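Local coordinates for protein putative esterase (Bacteroides intestinalis DSM 17393, PDB 5VOL) that hydrolyses ester bonds as a ferulic acid esterase of carbohydrate esterase family 1, acting alongside cognate xylanases on arabinoxylan, and binds calcium, at residues T146-G149 against Q150-S153; M200-E204 against D205-D209. All blocks are in the same frame, centred on the assembly; numbering follows the deposited sequence.

Interaction 1: T146-G149 against Q150-S153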
ATOM      1  N   THR C 146      15.301 -12.053  17.118  1.00 21.95           N
ATOM      2  CA  THR C 146      16.376 -12.334  16.189  1.00 21.11           C
ATOM      3  C   THR C 146      17.418 -13.282  16.795  1.00 24.55           C
ATOM      4  O   THR C 146      17.801 -14.264  16.165  1.00 24.37           O
ATOM      5  CB  THR C 146      17.046 -11.023  15.737  1.00 22.18           C
ATOM      6  OG1 THR C 146      16.097 -10.224  15.013  1.00 22.56           O
ATOM      7  CG2 THR C 146      18.227 -11.297  14.837  1.00 22.10           C
ATOM      8  N   ASN C 147      17.867 -13.006  18.021  1.00 23.58           N
ATOM      9  CA  ASN C 147      18.908 -13.839  18.625  1.00 22.45           C
ATOM     10  C   ASN C 147      18.366 -15.217  19.015  1.00 19.66           C
ATOM     11  O   ASN C 147      19.086 -16.203  18.940  1.00 22.99           O
ATOM     12  CB  ASN C 147      19.548 -13.134  19.841  1.00 21.27           C
ATOM     13  CG  ASN C 147      20.869 -13.780  20.270  1.00 26.87           C
ATOM     14  OD1 ASN C 147      21.054 -14.093  21.441  1.00 26.90           O
ATOM     15  ND2 ASN C 147      21.783 -13.996  19.317  1.00 25.82           N
ATOM     16  N   TYR C 148      17.094 -15.299  19.393  1.00 21.20           N
ATOM     17  CA  TYR C 148      16.461 -16.597  19.610  1.00 18.65           C
ATOM     18  C   TYR C 148      16.487 -17.417  18.322  1.00 26.97           C
ATOM     19  O   TYR C 148      16.755 -18.632  18.329  1.00 23.42           O
ATOM     20  CB  TYR C 148      15.008 -16.450  20.070  1.00 21.15           C
ATOM     21  CG  TYR C 148      14.769 -16.222  21.553  1.00 24.24           C
ATOM     22  CD1 TYR C 148      15.800 -15.888  22.421  1.00 22.25           C
ATOM     23  CD2 TYR C 148      13.484 -16.346  22.077  1.00 23.16           C
ATOM     24  CE1 TYR C 148      15.544 -15.680  23.804  1.00 23.34           C
ATOM     25  CE2 TYR C 148      13.222 -16.143  23.427  1.00 24.61           C
ATOM     26  CZ  TYR C 148      14.247 -15.818  24.288  1.00 23.61           C
ATOM     27  OH  TYR C 148      13.936 -15.613  25.622  1.00 21.39           O
ATOM     28  N   GLY C 149      16.178 -16.752  17.212  1.00 24.51           N
ATOM     29  CA  GLY C 149      16.160 -17.428  15.926  1.00 23.59           C
ATOM     30  C   GLY C 149      17.562 -17.845  15.531  1.00 23.46           C
ATOM     31  O   GLY C 149      17.762 -18.884  14.908  1.00 26.73           O
ATOM     32  N   GLN C 150      18.541 -17.035  15.917  1.00 23.84           N
ATOM     33  CA  GLN C 150      19.932 -17.307  15.605  1.00 23.29           C
ATOM     34  C   GLN C 150      20.463 -18.512  16.403  1.00 29.47           C
ATOM     35  O   GLN C 150      21.140 -19.388  15.853  1.00 28.26           O
ATOM     36  CB  GLN C 150      20.776 -16.063  15.883  1.00 27.65           C
ATOM     37  CG  GLN C 150      20.605 -14.926  14.865  1.00 24.99           C
ATOM     38  CD  GLN C 150      21.441 -13.706  15.220  1.00 26.70           C
ATOM     39  OE1 GLN C 150      21.630 -13.402  16.399  1.00 25.27           O
ATOM     40  NE2 GLN C 150      21.956 -13.007  14.203  1.00 23.93           N
ATOM     41  N   ARG C 151      20.150 -18.566  17.695  1.00 24.25           N
ATOM     42  CA  ARG C 151      20.710 -19.616  18.546  1.00 26.72           C
ATOM     43  C   ARG C 151      19.758 -20.809  18.695  1.00 30.18           C
ATOM     44  O   ARG C 151      20.154 -21.866  19.182  1.00 30.47           O
ATOM     45  CB  ARG C 151      21.096 -19.039  19.928  1.00 25.89           C
ATOM     46  CG  ARG C 151      22.400 -18.229  19.908  1.00 28.43           C
ATOM     47  CD  ARG C 151      22.852 -17.699  21.289  1.00 24.44           C
ATOM     48  NE  ARG C 151      21.921 -16.715  21.827  1.00 26.38           N
ATOM     49  CZ  ARG C 151      20.969 -17.005  22.708  1.00 27.84           C
ATOM     50  NH1 ARG C 151      20.852 -18.242  23.166  1.00 25.13           N
ATOM     51  NH2 ARG C 151      20.146 -16.054  23.144  1.00 28.66           N
ATOM     52  N   HIS C 152      18.510 -20.657  18.254  1.00 25.41           N
ATOM     53  CA  HIS C 152      17.551 -21.757  18.310  1.00 25.52           C
ATOM     54  C   HIS C 152      16.877 -22.006  16.963  1.00 26.86           C
ATOM     55  O   HIS C 152      15.655 -22.162  16.891  1.00 27.09           O
ATOM     56  CB  HIS C 152      16.488 -21.496  19.366  1.00 26.17           C
ATOM     57  CG  HIS C 152      17.044 -21.368  20.749  1.00 28.99           C
ATOM     58  ND1 HIS C 152      17.285 -22.460  21.556  1.00 26.73           N
ATOM     59  CD2 HIS C 152      17.420 -20.282  21.463  1.00 28.51           C
ATOM     60  CE1 HIS C 152      17.778 -22.050  22.712  1.00 30.31           C
ATOM     61  NE2 HIS C 152      17.871 -20.734  22.686  1.00 29.62           N
ATOM     62  N   SER C 153      17.687 -22.070  15.913  1.00 28.10           N
ATOM     63  CA  SER C 153      17.172 -22.260  14.559  1.00 29.68           C
ATOM     64  C   SER C 153      16.407 -23.582  14.415  1.00 33.43           C
ATOM     65  O   SER C 153      15.590 -23.736  13.500  1.00 33.46           O
ATOM     66  CB  SER C 153      18.312 -22.184  13.554  1.00 28.86           C
ATOM     67  OG  SER C 153      19.259 -23.212  13.769  1.00 35.71           O
TER
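The amide of Asn-147 works in both directions along the last turn of its helix, donating one hydrogen bond to Gln-150 and accepting two from Arg-151. Its ND2 lies 3.0 Å from Gln-150 OE1, a nearly straight bond (N-H...O 166°) in the planes of both the donor amide and the acceptor carbonyl, although the two amides are turned steeply against each other. With CG anti to the backbone N (chi1 -165°), OD1 is brought to the edge of the Arg-151 guanidinium, whose NE and NH2 each reach it at 2.8 Å; both arrive from one face of the Asn-147 amide, above its plane. With alanine in place of this asparagine, Gln-150 OE1 is likely to lose its donor, and NE and NH2 their shared acceptor, leaving the guanidinium less fixed in rotation. NH1 pairs with Glu-109. The segment ends helix 140-151, the crossover helix of the beta-alpha-beta unit between strands 133-138 and 158-162 in the alpha/beta-hydrolase fold. On the buried side, Thr-146 CG2 lies alongside the Gln-150 amide, 4.0 Å from CD, and Gln-150 NE2 goes on to Cys-195 O. His-152, where helical geometry ends, keeps its N on Tyr-148 O (2.7 Å) and its ring on Tyr-113 and Glu-109. Contact between the segments slackens at partly exposed Ser-153, whose side chain comes no closer than CB, 3.6 Å from Gly-149 O.

Interaction 2: M200-E204 against D205-D209; sequences MEADE and DRKAD
Asp-203 holds CG between its backbone N and carbonyl carbon (chi1 56°), which turns OD1 back over the start of the helix to take the amide of Arg-206, OD1 to N 2.9 Å. The N-H meets this oxygen nearly end-on to the C-O bond. Arg-206 in turn sends CG anti to its own N and bends at chi3 (-79°), so that its chain runs back beside Ala-202 toward Glu-201. There NH1 reaches Glu-201 OE2 at 3.2 Å in a salt bridge; OE2 lies at the guanidinium edge, in its plane, and offers its anti lone pair, while the carboxylate as a whole is turned 40° from that plane. On the way, Arg-206 CD passes 3.4 Å from Ala-202 CB, a close hydrocarbon contact. The arrangement is an N-cap: Asp-203 ends the short link between helices 195-200 and 204-210, and closes the first turn with both side chain and main chain, since its O accepts from Lys-207 N at 3.0 Å. A carboxylate at this end would be expected to interact favourably with the helix dipole. Arg-206 also ties the helix to its predecessor, giving NH1 to Tyr-198 O and resting on the Tyr-198 ring in a cation-pi contact, while Glu-201 OE2 shares a second salt bridge with Lys-197. The extended Lys-207 chain runs past Ala-202, its CG 3.9 Å from Ala-202 CB, and its NZ stays 4.3 Å from Glu-204 OE1, beyond salt-bridge range; Glu-204 pairs instead through OE2 with Arg-211.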
ATOM      1  N   MET C 200      28.380 -11.728  11.821  1.00 31.17           N
ATOM      2  CA  MET C 200      29.716 -11.322  11.372  1.00 35.53           C
ATOM      3  C   MET C 200      30.781 -12.382  11.619  1.00 35.21           C
ATOM      4  O   MET C 200      31.689 -12.549  10.811  1.00 33.80           O
ATOM      5  CB  MET C 200      30.148 -10.037  12.069  1.00 33.36           C
ATOM      6  CG  MET C 200      29.176  -8.895  11.951  1.00 42.25           C
ATOM      7  SD  MET C 200      29.904  -7.555  11.018  1.00 64.76           S
ATOM      8  CE  MET C 200      29.847  -8.269   9.372  1.00 36.06           C
ATOM      9  N   GLU C 201      30.665 -13.082  12.743  1.00 34.27           N
ATOM     10  CA  GLU C 201      31.658 -14.071  13.146  1.00 37.23           C
ATOM     11  C   GLU C 201      31.291 -15.474  12.678  1.00 38.74           C
ATOM     12  O   GLU C 201      31.942 -16.447  13.044  1.00 39.35           O
ATOM     13  CB  GLU C 201      31.823 -14.059  14.672  1.00 36.69           C
ATOM     14  CG  GLU C 201      30.631 -14.646  15.405  1.00 40.24           C
ATOM     15  CD  GLU C 201      30.673 -14.408  16.905  1.00 42.48           C
ATOM     16  OE1 GLU C 201      31.587 -13.693  17.378  1.00 39.26           O
ATOM     17  OE2 GLU C 201      29.782 -14.939  17.606  1.00 39.36           O
ATOM     18  N   ALA C 202      30.251 -15.584  11.860  1.00 39.21           N
ATOM     19  CA  ALA C 202      29.761 -16.896  11.443  1.00 38.45           C
ATOM     20  C   ALA C 202      30.774 -17.681  10.602  1.00 39.19           C
ATOM     21  O   ALA C 202      31.420 -17.124   9.711  1.00 39.68           O
ATOM     22  CB  ALA C 202      28.459 -16.736  10.661  1.00 36.80           C
ATOM     23  N   ASP C 203      30.908 -18.975  10.880  1.00 37.65           N
ATOM     24  CA  ASP C 203      31.620 -19.864   9.962  1.00 41.36           C
ATOM     25  C   ASP C 203      30.615 -20.475   8.993  1.00 42.77           C
ATOM     26  O   ASP C 203      29.422 -20.181   9.064  1.00 41.01           O
ATOM     27  CB  ASP C 203      32.383 -20.959  10.710  1.00 38.35           C
ATOM     28  CG  ASP C 203      31.497 -21.777  11.628  1.00 45.70           C
ATOM     29  OD1 ASP C 203      30.257 -21.691  11.516  1.00 43.26           O
ATOM     30  OD2 ASP C 203      32.045 -22.522  12.468  1.00 50.95           O
ATOM     31  N   GLU C 204      31.086 -21.339   8.101  1.00 39.14           N
ATOM     32  CA  GLU C 204      30.216 -21.897   7.081  1.00 40.61           C
ATOM     33  C   GLU C 204      29.073 -22.710   7.699  1.00 39.56           C
ATOM     34  O   GLU C 204      27.938 -22.659   7.220  1.00 39.29           O
ATOM     35  CB  GLU C 204      31.028 -22.752   6.106  1.00 45.10           C
ATOM     36  CG  GLU C 204      30.268 -23.111   4.854  1.00 47.70           C
ATOM     37  CD  GLU C 204      29.626 -21.892   4.203  1.00 50.79           C
ATOM     38  OE1 GLU C 204      30.303 -20.838   4.095  1.00 47.36           O
ATOM     39  OE2 GLU C 204      28.438 -21.992   3.815  1.00 46.22           O
ATOM     40  N   ASP C 205      29.357 -23.437   8.774  1.00 39.10           N
ATOM     41  CA  ASP C 205      28.320 -24.225   9.439  1.00 38.10           C
ATOM     42  C   ASP C 205      27.215 -23.325   9.985  1.00 36.77           C
ATOM     43  O   ASP C 205      26.033 -23.646   9.893  1.00 34.18           O
ATOM     44  CB  ASP C 205      28.904 -25.061  10.586  1.00 41.72           C
ATOM     45  CG  ASP C 205      29.719 -26.246  10.099  1.00 53.92           C
ATOM     46  OD1 ASP C 205      29.449 -26.739   8.981  1.00 50.82           O
ATOM     47  OD2 ASP C 205      30.628 -26.685  10.839  1.00 56.16           O
ATOM     48  N   ARG C 206      27.609 -22.202  10.574  1.00 34.76           N
ATOM     49  CA  ARG C 206      26.631 -21.305  11.171  1.00 37.11           C
ATOM     50  C   ARG C 206      25.750 -20.684  10.088  1.00 33.80           C
ATOM     51  O   ARG C 206      24.534 -20.635  10.231  1.00 33.81           O
ATOM     52  CB  ARG C 206      27.317 -20.226  11.988  1.00 35.60           C
ATOM     53  CG  ARG C 206      26.357 -19.176  12.503  1.00 37.49           C
ATOM     54  CD  ARG C 206      27.058 -18.215  13.430  1.00 34.37           C
ATOM     55  NE  ARG C 206      27.231 -18.799  14.758  1.00 35.21           N
ATOM     56  CZ  ARG C 206      27.791 -18.154  15.768  1.00 34.53           C
ATOM     57  NH1 ARG C 206      28.227 -16.912  15.585  1.00 30.57           N
ATOM     58  NH2 ARG C 206      27.917 -18.749  16.951  1.00 33.75           N
ATOM     59  N   LYS C 207      26.376 -20.233   9.004  1.00 30.58           N
ATOM     60  CA  LYS C 207      25.656 -19.687   7.863  1.00 35.50           C
ATOM     61  C   LYS C 207      24.588 -20.640   7.336  1.00 32.48           C
ATOM     62  O   LYS C 207      23.473 -20.213   7.047  1.00 33.66           O
ATOM     63  CB  LYS C 207      26.631 -19.328   6.748  1.00 34.21           C
ATOM     64  CG  LYS C 207      27.614 -18.254   7.149  1.00 34.28           C
ATOM     65  CD  LYS C 207      28.560 -17.951   6.019  1.00 36.94           C
ATOM     66  CE  LYS C 207      29.591 -16.923   6.414  1.00 38.14           C
ATOM     67  NZ  LYS C 207      30.572 -16.754   5.307  1.00 41.14           N
ATOM     68  N   ALA C 208      24.917 -21.925   7.237  1.00 31.42           N
ATOM     69  CA  ALA C 208      23.954 -22.929   6.794  1.00 32.54           C
ATOM     70  C   ALA C 208      22.785 -23.036   7.754  1.00 34.15           C
ATOM     71  O   ALA C 208      21.632 -23.187   7.329  1.00 29.91           O
ATOM     72  CB  ALA C 208      24.628 -24.304   6.638  1.00 34.41           C
ATOM     73  N   ASP C 209      23.078 -22.982   9.051  1.00 31.75           N
ATOM     74  CA  ASP C 209      22.019 -22.986  10.052  1.00 31.21           C
ATOM     75  C   ASP C 209      21.106 -21.767   9.897  1.00 28.28           C
ATOM     76  O   ASP C 209      19.888 -21.884   9.971  1.00 31.02           O
ATOM     77  CB  ASP C 209      22.604 -23.009  11.457  1.00 36.76           C
ATOM     78  CG  ASP C 209      22.681 -24.397  12.028  1.00 47.48           C
ATOM     79  OD1 ASP C 209      22.585 -25.369  11.246  1.00 59.51           O
ATOM     80  OD2 ASP C 209      22.847 -24.522  13.264  1.00 62.78           O
TER

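How the interactions relate
Interaction 1 closes helix 140-151 in the buried part of the chain, whereas interaction 2 opens helix 204-210 at the surface; their centres are about 13 Å apart. They meet directly where Ser-153 OG packs 3.9 Å from Asp-209 OD2. Helix 195-200 provides a second connection, because Tyr-198 touches Gln-150 and Arg-151 of interaction 1 and also receives Arg-206 of interaction 2. Both lie away from the calcium site of Asp-221, Asp-222 and Asp-249. Interaction 1 is on the helix that follows the probable nucleophile elbow, with Thr-146 near but not touching it. The side chain of His-152 is about 4 Å from a bound isopropanol.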